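Alpha-tubulin N-acetyltransferase (Danio rerio, PDB 4H6U) catalyses the transfer of an acetyl group from acetyl coenzyme A to alpha-tubulin, acting as a member of the GNAT acetyltransferase clan. Local coordinates at residues Leu162-Glu166 with Lys167-Leu171; Glu126-Gln129 with Arg130-Tyr133. The protein carries 1 engineered substitution. All coordinates share one frame; numbering follows the deposited sequence.

Contact 1: Leu162-Glu166 with Lys167-Leu171; sequences LSFLE and KRYDL. With ACO (acetyl coenzyme *a), chain C.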
loop_
_atom_site.group_PDB
_atom_site.type_symbol
_atom_site.label_atom_id
_atom_site.label_comp_id
_atom_site.label_asym_id
_atom_site.label_seq_id
_atom_site.Cartn_x
_atom_site.Cartn_y
_atom_site.Cartn_z
ATOM N N LEU A 162 -0.242 1.635 -21.664
ATOM C CA LEU A 162 -0.665 0.743 -22.722
ATOM C C LEU A 162 0.388 0.765 -23.823
ATOM O O LEU A 162 0.816 -0.280 -24.302
ATOM C CB LEU A 162 -2.060 1.131 -23.267
ATOM C CG LEU A 162 -3.227 0.730 -22.377
ATOM C CD1 LEU A 162 -4.538 1.301 -22.881
ATOM C CD2 LEU A 162 -3.323 -0.766 -22.306
ATOM N N SER A 163 0.762 1.976 -24.225
ATOM C CA SER A 163 1.819 2.221 -25.195
ATOM C C SER A 163 3.087 1.456 -24.809
ATOM O O SER A 163 3.719 0.789 -25.655
ATOM C CB SER A 163 2.114 3.722 -25.259
ATOM O OG SER A 163 3.156 4.009 -26.162
ATOM N N PHE A 164 3.435 1.570 -23.521
ATOM C CA PHE A 164 4.610 0.926 -22.939
ATOM C C PHE A 164 4.529 -0.591 -23.164
ATOM O O PHE A 164 5.447 -1.187 -23.769
ATOM C CB PHE A 164 4.660 1.302 -21.440
ATOM C CG PHE A 164 5.661 0.529 -20.613
ATOM C CD1 PHE A 164 5.265 -0.597 -19.911
ATOM C CD2 PHE A 164 6.972 0.987 -20.467
ATOM C CE1 PHE A 164 6.155 -1.311 -19.126
ATOM C CE2 PHE A 164 7.900 0.289 -19.690
ATOM C CZ PHE A 164 7.490 -0.878 -19.000
ATOM N N LEU A 165 3.385 -1.179 -22.772
ATOM C CA LEU A 165 3.113 -2.614 -22.962
ATOM C C LEU A 165 3.127 -3.063 -24.427
ATOM O O LEU A 165 3.744 -4.073 -24.789
ATOM C CB LEU A 165 1.753 -2.973 -22.317
ATOM C CG LEU A 165 1.762 -2.812 -20.790
ATOM C CD1 LEU A 165 0.375 -2.914 -20.191
ATOM C CD2 LEU A 165 2.704 -3.850 -20.137
ATOM N N GLU A 166 2.519 -2.265 -25.283
ATOM C CA GLU A 166 2.432 -2.614 -26.692
ATOM C C GLU A 166 3.801 -2.534 -27.396
ATOM O O GLU A 166 4.165 -3.431 -28.161
ATOM C CB GLU A 166 1.381 -1.718 -27.391
ATOM C CG GLU A 166 -0.032 -1.735 -26.679
ATOM C CD GLU A 166 -1.032 -0.667 -27.170
ATOM O OE1 GLU A 166 -0.609 0.446 -27.547
ATOM O OE2 GLU A 166 -2.246 -0.939 -27.185
ATOM N N LYS A 167 4.552 -1.464 -27.121
ATOM C CA LYS A 167 5.834 -1.187 -27.796
ATOM C C LYS A 167 7.024 -1.960 -27.206
ATOM O O LYS A 167 7.870 -2.422 -27.944
ATOM C CB LYS A 167 6.106 0.310 -27.765
ATOM C CG LYS A 167 5.118 1.060 -28.597
ATOM C CD LYS A 167 5.187 2.566 -28.450
ATOM C CE LYS A 167 6.064 3.189 -29.492
ATOM N NZ LYS A 167 5.803 4.647 -29.569
ATOM N N ARG A 168 7.068 -2.141 -25.885
ATOM C CA ARG A 168 8.241 -2.757 -25.261
ATOM C C ARG A 168 8.074 -4.252 -24.930
ATOM O O ARG A 168 9.074 -4.978 -24.845
ATOM C CB ARG A 168 8.642 -1.960 -24.023
ATOM C CG ARG A 168 9.061 -0.515 -24.342
ATOM C CD ARG A 168 10.524 -0.455 -24.878
ATOM N NE ARG A 168 10.844 0.887 -25.361
ATOM C CZ ARG A 168 11.761 1.701 -24.846
ATOM N NH1 ARG A 168 12.504 1.323 -23.811
ATOM N NH2 ARG A 168 11.931 2.914 -25.381
ATOM N N TYR A 169 6.826 -4.714 -24.771
ATOM C CA TYR A 169 6.553 -6.117 -24.400
ATOM C C TYR A 169 5.685 -6.872 -25.428
ATOM O O TYR A 169 5.281 -8.001 -25.185
ATOM C CB TYR A 169 5.981 -6.199 -22.960
ATOM C CG TYR A 169 6.993 -5.634 -21.969
ATOM C CD1 TYR A 169 7.905 -6.452 -21.327
ATOM C CD2 TYR A 169 7.088 -4.277 -21.759
ATOM C CE1 TYR A 169 8.854 -5.933 -20.476
ATOM C CE2 TYR A 169 8.025 -3.749 -20.913
ATOM C CZ TYR A 169 8.911 -4.572 -20.278
ATOM O OH TYR A 169 9.850 -4.012 -19.437
ATOM N N ASP A 170 5.403 -6.241 -26.572
ATOM C CA ASP A 170 4.600 -6.850 -27.634
ATOM C C ASP A 170 3.214 -7.352 -27.193
ATOM O O ASP A 170 2.687 -8.333 -27.727
ATOM C CB ASP A 170 5.383 -7.979 -28.271
ATOM C CG ASP A 170 6.599 -7.471 -28.968
ATOM O OD1 ASP A 170 6.611 -6.246 -29.225
ATOM O OD2 ASP A 170 7.534 -8.264 -29.238
ATOM N N LEU A 171 2.643 -6.674 -26.218
ATOM C CA LEU A 171 1.297 -7.005 -25.754
ATOM C C LEU A 171 0.295 -6.171 -26.555
ATOM O O LEU A 171 0.007 -5.043 -26.206
ATOM C CB LEU A 171 1.160 -6.750 -24.249
ATOM C CG LEU A 171 1.974 -7.646 -23.325
ATOM C CD1 LEU A 171 1.465 -7.520 -21.908
ATOM C CD2 LEU A 171 1.891 -9.081 -23.772
HETATM N N1A ACO C . 3.659 8.932 -24.686
HETATM C C2A ACO C . 3.571 7.643 -25.170
HETATM N N3A ACO C . 4.206 6.580 -24.723
HETATM C C4A ACO C . 5.097 6.820 -23.668
HETATM C C5A ACO C . 5.310 8.091 -23.098
HETATM C C6A ACO C . 4.531 9.162 -23.662
HETATM N N6A ACO C . 4.592 10.449 -23.240
HETATM N N7A ACO C . 6.275 7.960 -22.056
HETATM C C8A ACO C . 6.643 6.626 -22.040
HETATM N N9A ACO C . 5.929 5.929 -23.034
HETATM C C1B ACO C . 5.932 4.542 -23.436
HETATM C C2B ACO C . 6.257 4.349 -24.910
HETATM O O2B ACO C . 5.874 3.082 -25.369
HETATM C C3B ACO C . 7.840 4.376 -24.778
HETATM O O3B ACO C . 8.457 3.823 -25.785
HETATM P P3B ACO C . 8.993 5.019 -27.073
HETATM O O7A ACO C . 9.669 3.995 -27.934
HETATM O O8A ACO C . 7.634 5.503 -27.518
HETATM O O9A ACO C . 9.837 5.987 -26.308
HETATM C C4B ACO C . 8.054 3.588 -23.516
HETATM O O4B ACO C . 6.886 3.839 -22.674
HETATM C C5B ACO C . 9.367 4.032 -22.869
HETATM O O5B ACO C . 9.962 3.057 -22.100
HETATM P P1A ACO C . 10.516 3.504 -20.593
HETATM O O1A ACO C . 11.104 2.252 -20.050
HETATM O O2A ACO C . 11.276 4.812 -20.681
HETATM O O3A ACO C . 9.118 3.785 -19.736
HETATM P P2A ACO C . 8.973 4.972 -18.725
HETATM O O4A ACO C . 9.984 4.975 -17.630
HETATM O O5A ACO C . 8.505 6.259 -19.307
HETATM O O6A ACO C . 7.551 4.386 -17.730
HETATM C CBP ACO C . 5.211 4.659 -17.557
HETATM C CCP ACO C . 6.366 4.052 -18.346
HETATM C CDP ACO C . 3.848 4.357 -18.199
HETATM C CEP ACO C . 5.246 4.154 -16.081
HETATM C CAP ACO C . 5.483 6.197 -17.541
HETATM O OAP ACO C . 5.489 6.805 -18.815
HETATM C C9P ACO C . 4.626 6.952 -16.482
HETATM O O9P ACO C . 4.943 6.856 -15.320
HETATM N N8P ACO C . 3.499 7.696 -16.595
HETATM C C7P ACO C . 2.736 8.077 -17.684
HETATM C C6P ACO C . 1.264 8.541 -17.232
HETATM C C5P ACO C . 0.551 7.735 -16.076
HETATM O O5P ACO C . -0.238 8.287 -15.292
HETATM N N4P ACO C . 0.817 6.331 -15.940
HETATM C C3P ACO C . 0.199 5.389 -14.909
HETATM C C2P ACO C . -0.057 3.872 -15.303
HETATM S S1P ACO C . -1.833 3.066 -15.173
HETATM C C ACO C . -1.761 1.963 -13.757
HETATM O O ACO C . -0.932 2.186 -12.956
HETATM C CH3 ACO C . -2.127 0.515 -13.991
#
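Phe164 and Tyr169 meet on the buried side at the C-terminal end of helix 159-168, where Phe164 CZ lies 3.5 Å from Tyr169 CE2 and the ring planes are inclined at 44°. With CG anti to the backbone N (chi1 169°), the Phe164 ring stands between Tyr169 and the cofactor, meeting the latter with its CD2 edge, 3.6 Å from ACO O4B in the ring plane. Phe122 and Phe138 pack edge-to-face against the same ring, while Tyr169 OH is hydrogen-bonded to Asp139. With an alanine here the ring is gone, and a gap would probably open between Tyr169 and the cofactor, taking from Phe122 and Phe138 the ring they pack against. The backbone closes tightly here too: Leu165 O accepts from Tyr169 N at 3.1 Å and from Leu171 N at 3.2 Å, the two donors reaching it from opposite faces of the carbonyl plane as the helix ends.

The other side is polar and looser, since Lys167 and Arg168 are exposed to solvent and meet the cofactor through long, flexible chains. Ser163 OG lies 3.0 Å from ACO O2B, with which it shares a hydrogen bond, and is close to the adenine N3A as well. Lys167 passes alongside the ribose, its CD 3.4 Å from Ser163 OG, and bends at chi3 (94°) to bring NZ into a hydrogen bond with ACO O8A on the 3'-phosphate, at 2.9 Å. Arg168 lays one guanidinium face over ACO O5B. The chemistry thus divides the end of the helix into an aromatic wall and a cationic border, the latter likely to offset phosphate charge.

Contact 2: Glu126-Gln129 with Arg130-Tyr133; sequences ETLQ and RHGY. With ACO (acetyl coenzyme *a), chain C.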
loop_
_atom_site.group_PDB
_atom_site.type_symbol
_atom_site.label_atom_id
_atom_site.label_comp_id
_atom_site.label_asym_id
_atom_site.label_seq_id
_atom_site.Cartn_x
_atom_site.Cartn_y
_atom_site.Cartn_z
ATOM N N GLU A 126 7.759 12.752 -14.058
ATOM C CA GLU A 126 7.498 13.249 -15.420
ATOM C C GLU A 126 8.734 13.573 -16.263
ATOM O O GLU A 126 8.788 13.204 -17.432
ATOM C CB GLU A 126 6.588 14.475 -15.373
ATOM N N THR A 127 9.697 14.291 -15.698
ATOM C CA THR A 127 10.873 14.717 -16.471
ATOM C C THR A 127 11.815 13.533 -16.810
ATOM O O THR A 127 12.723 13.667 -17.626
ATOM C CB THR A 127 11.690 15.814 -15.707
ATOM O OG1 THR A 127 11.943 15.370 -14.376
ATOM C CG2 THR A 127 10.936 17.098 -15.609
ATOM N N LEU A 128 11.602 12.378 -16.189
ATOM C CA LEU A 128 12.475 11.238 -16.410
ATOM C C LEU A 128 11.801 10.060 -17.074
ATOM O O LEU A 128 12.381 8.976 -17.145
ATOM C CB LEU A 128 13.065 10.774 -15.090
ATOM C CG LEU A 128 14.065 11.743 -14.463
ATOM C CD1 LEU A 128 14.524 11.216 -13.119
ATOM C CD2 LEU A 128 15.248 11.934 -15.397
ATOM N N GLN A 129 10.566 10.250 -17.522
ATOM C CA GLN A 129 9.906 9.240 -18.334
ATOM C C GLN A 129 10.693 9.091 -19.644
ATOM O O GLN A 129 11.416 9.998 -20.043
ATOM C CB GLN A 129 8.451 9.646 -18.613
ATOM C CG GLN A 129 7.471 9.226 -17.532
ATOM C CD GLN A 129 6.173 10.073 -17.499
ATOM O OE1 GLN A 129 5.706 10.544 -18.531
ATOM N NE2 GLN A 129 5.596 10.255 -16.305
ATOM N N ARG A 130 10.583 7.931 -20.286
ATOM C CA ARG A 130 11.235 7.678 -21.577
ATOM C C ARG A 130 12.759 7.700 -21.481
ATOM O O ARG A 130 13.439 8.083 -22.437
ATOM C CB ARG A 130 10.766 8.699 -22.617
ATOM C CG ARG A 130 9.407 8.341 -23.222
ATOM C CD ARG A 130 9.178 9.056 -24.542
ATOM N NE ARG A 130 8.388 8.242 -25.456
ATOM C CZ ARG A 130 7.432 8.692 -26.277
ATOM N NH1 ARG A 130 7.109 9.973 -26.342
ATOM N NH2 ARG A 130 6.801 7.837 -27.062
ATOM N N HIS A 131 13.283 7.329 -20.316
ATOM C CA HIS A 131 14.719 7.187 -20.114
ATOM C C HIS A 131 15.077 5.721 -19.781
ATOM O O HIS A 131 16.210 5.405 -19.487
ATOM C CB HIS A 131 15.193 8.090 -18.995
ATOM C CG HIS A 131 15.220 9.542 -19.356
ATOM N ND1 HIS A 131 14.085 10.249 -19.697
ATOM C CD2 HIS A 131 16.249 10.419 -19.441
ATOM C CE1 HIS A 131 14.412 11.504 -19.955
ATOM N NE2 HIS A 131 15.720 11.630 -19.820
ATOM N N GLY A 132 14.080 4.848 -19.753
ATOM C CA GLY A 132 14.285 3.434 -19.546
ATOM C C GLY A 132 13.971 2.984 -18.127
ATOM O O GLY A 132 14.078 1.796 -17.822
ATOM N N TYR A 133 13.563 3.928 -17.276
ATOM C CA TYR A 133 13.314 3.668 -15.853
ATOM C C TYR A 133 12.105 2.750 -15.644
ATOM O O TYR A 133 12.186 1.781 -14.891
ATOM C CB TYR A 133 13.142 5.001 -15.089
ATOM C CG TYR A 133 14.438 5.737 -14.875
ATOM C CD1 TYR A 133 15.503 5.117 -14.256
ATOM C CD2 TYR A 133 14.619 7.024 -15.330
ATOM C CE1 TYR A 133 16.690 5.776 -14.068
ATOM C CE2 TYR A 133 15.819 7.683 -15.158
ATOM C CZ TYR A 133 16.849 7.048 -14.531
ATOM O OH TYR A 133 18.051 7.670 -14.329
HETATM N N1A ACO C . 3.659 8.932 -24.686
HETATM C C2A ACO C . 3.571 7.643 -25.170
HETATM N N3A ACO C . 4.206 6.580 -24.723
HETATM C C4A ACO C . 5.097 6.820 -23.668
HETATM C C5A ACO C . 5.310 8.091 -23.098
HETATM C C6A ACO C . 4.531 9.162 -23.662
HETATM N N6A ACO C . 4.592 10.449 -23.240
HETATM N N7A ACO C . 6.275 7.960 -22.056
HETATM C C8A ACO C . 6.643 6.626 -22.040
HETATM N N9A ACO C . 5.929 5.929 -23.034
HETATM C C1B ACO C . 5.932 4.542 -23.436
HETATM C C2B ACO C . 6.257 4.349 -24.910
HETATM O O2B ACO C . 5.874 3.082 -25.369
HETATM C C3B ACO C . 7.840 4.376 -24.778
HETATM O O3B ACO C . 8.457 3.823 -25.785
HETATM P P3B ACO C . 8.993 5.019 -27.073
HETATM O O7A ACO C . 9.669 3.995 -27.934
HETATM O O8A ACO C . 7.634 5.503 -27.518
HETATM O O9A ACO C . 9.837 5.987 -26.308
HETATM C C4B ACO C . 8.054 3.588 -23.516
HETATM O O4B ACO C . 6.886 3.839 -22.674
HETATM C C5B ACO C . 9.367 4.032 -22.869
HETATM O O5B ACO C . 9.962 3.057 -22.100
HETATM P P1A ACO C . 10.516 3.504 -20.593
HETATM O O1A ACO C . 11.104 2.252 -20.050
HETATM O O2A ACO C . 11.276 4.812 -20.681
HETATM O O3A ACO C . 9.118 3.785 -19.736
HETATM P P2A ACO C . 8.973 4.972 -18.725
HETATM O O4A ACO C . 9.984 4.975 -17.630
HETATM O O5A ACO C . 8.505 6.259 -19.307
HETATM O O6A ACO C . 7.551 4.386 -17.730
HETATM C CBP ACO C . 5.211 4.659 -17.557
HETATM C CCP ACO C . 6.366 4.052 -18.346
HETATM C CDP ACO C . 3.848 4.357 -18.199
HETATM C CEP ACO C . 5.246 4.154 -16.081
HETATM C CAP ACO C . 5.483 6.197 -17.541
HETATM O OAP ACO C . 5.489 6.805 -18.815
HETATM C C9P ACO C . 4.626 6.952 -16.482
HETATM O O9P ACO C . 4.943 6.856 -15.320
HETATM N N8P ACO C . 3.499 7.696 -16.595
HETATM C C7P ACO C . 2.736 8.077 -17.684
HETATM C C6P ACO C . 1.264 8.541 -17.232
HETATM C C5P ACO C . 0.551 7.735 -16.076
HETATM O O5P ACO C . -0.238 8.287 -15.292
HETATM N N4P ACO C . 0.817 6.331 -15.940
HETATM C C3P ACO C . 0.199 5.389 -14.909
HETATM C C2P ACO C . -0.057 3.872 -15.303
HETATM S S1P ACO C . -1.833 3.066 -15.173
HETATM C C ACO C . -1.761 1.963 -13.757
HETATM O O ACO C . -0.932 2.186 -12.956
HETATM C CH3 ACO C . -2.127 0.515 -13.991
HETATM O O HOH W 1 12.234 6.399 -17.885
#
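The imidazole of His131 carries Leu128 CD2 over one face, 4.4 Å from His131 CD2, and meets Gln129 O at its edge. His131 ND1 donates to Gln129 O at 2.7 Å with an N-H...O angle of 153°; the oxygen lies almost in the ring plane, although the donor stands above the plane of the carbonyl. This bond helps to fix the rotation of the ring within the loop. Tyr133 turns an edge to Leu128, with Leu128 O in the ring plane 3.5 Å from Tyr133 CD2, while Leu128 CB also touches the phenol. The guanidinium of Arg130 is laid against the cofactor's adenine, one face lying over it, and has ACO O8A at its edge, in plane.

That double engagement comes from a chain bent at chi3 (147°), which brings Arg130 NE to within 2.8 Å of ACO O9A while NH2 bonds to O8A, so two oxygens of the 3'-phosphate are gripped at once. The backbone serves the other phosphates: Arg130 N donates to ACO O5A at 2.8 Å, and Gly132 N to ACO O2A at 3.0 Å. A water accepts from His131 N and Tyr133 N and bridges them to Leu128 O and ACO O4A. Gln129 runs alongside the pantetheine arm, its NE2 hydrogen-bonded to Val124 O. Gly132, with phi near 102°, occupies the N-cap position before helix 133-145, where a side chain would press on the preceding carbonyl. Gln129 to Gly134 read Q-R-H-G-Y-G, the pyrophosphate-binding loop of the GNAT fold, Q/R-x-x-G-x-G/A, set between a central strand and the helix that follows.

Overall arrangement
Contact 2 closes well before contact 1 opens along the chain; their centres are about 16 Å apart, and they are brought together by the one acetyl coenzyme A they both touch. Contact 2 supplies the pyrophosphate loop; contact 1, the end of helix 159-168, borders the ribose and adenine. They meet at the 3'-phosphate, where Lys167 NZ and Arg130 NH2 are 4.2 Å apart and converge on the same oxygen, O8A; the phosphate's negative charge probably offsets the closeness of the two cations. Helix 133-145, which starts at the end of 126-133, links them further: its Ser135 binds the cofactor and touches Phe164 and Arg168.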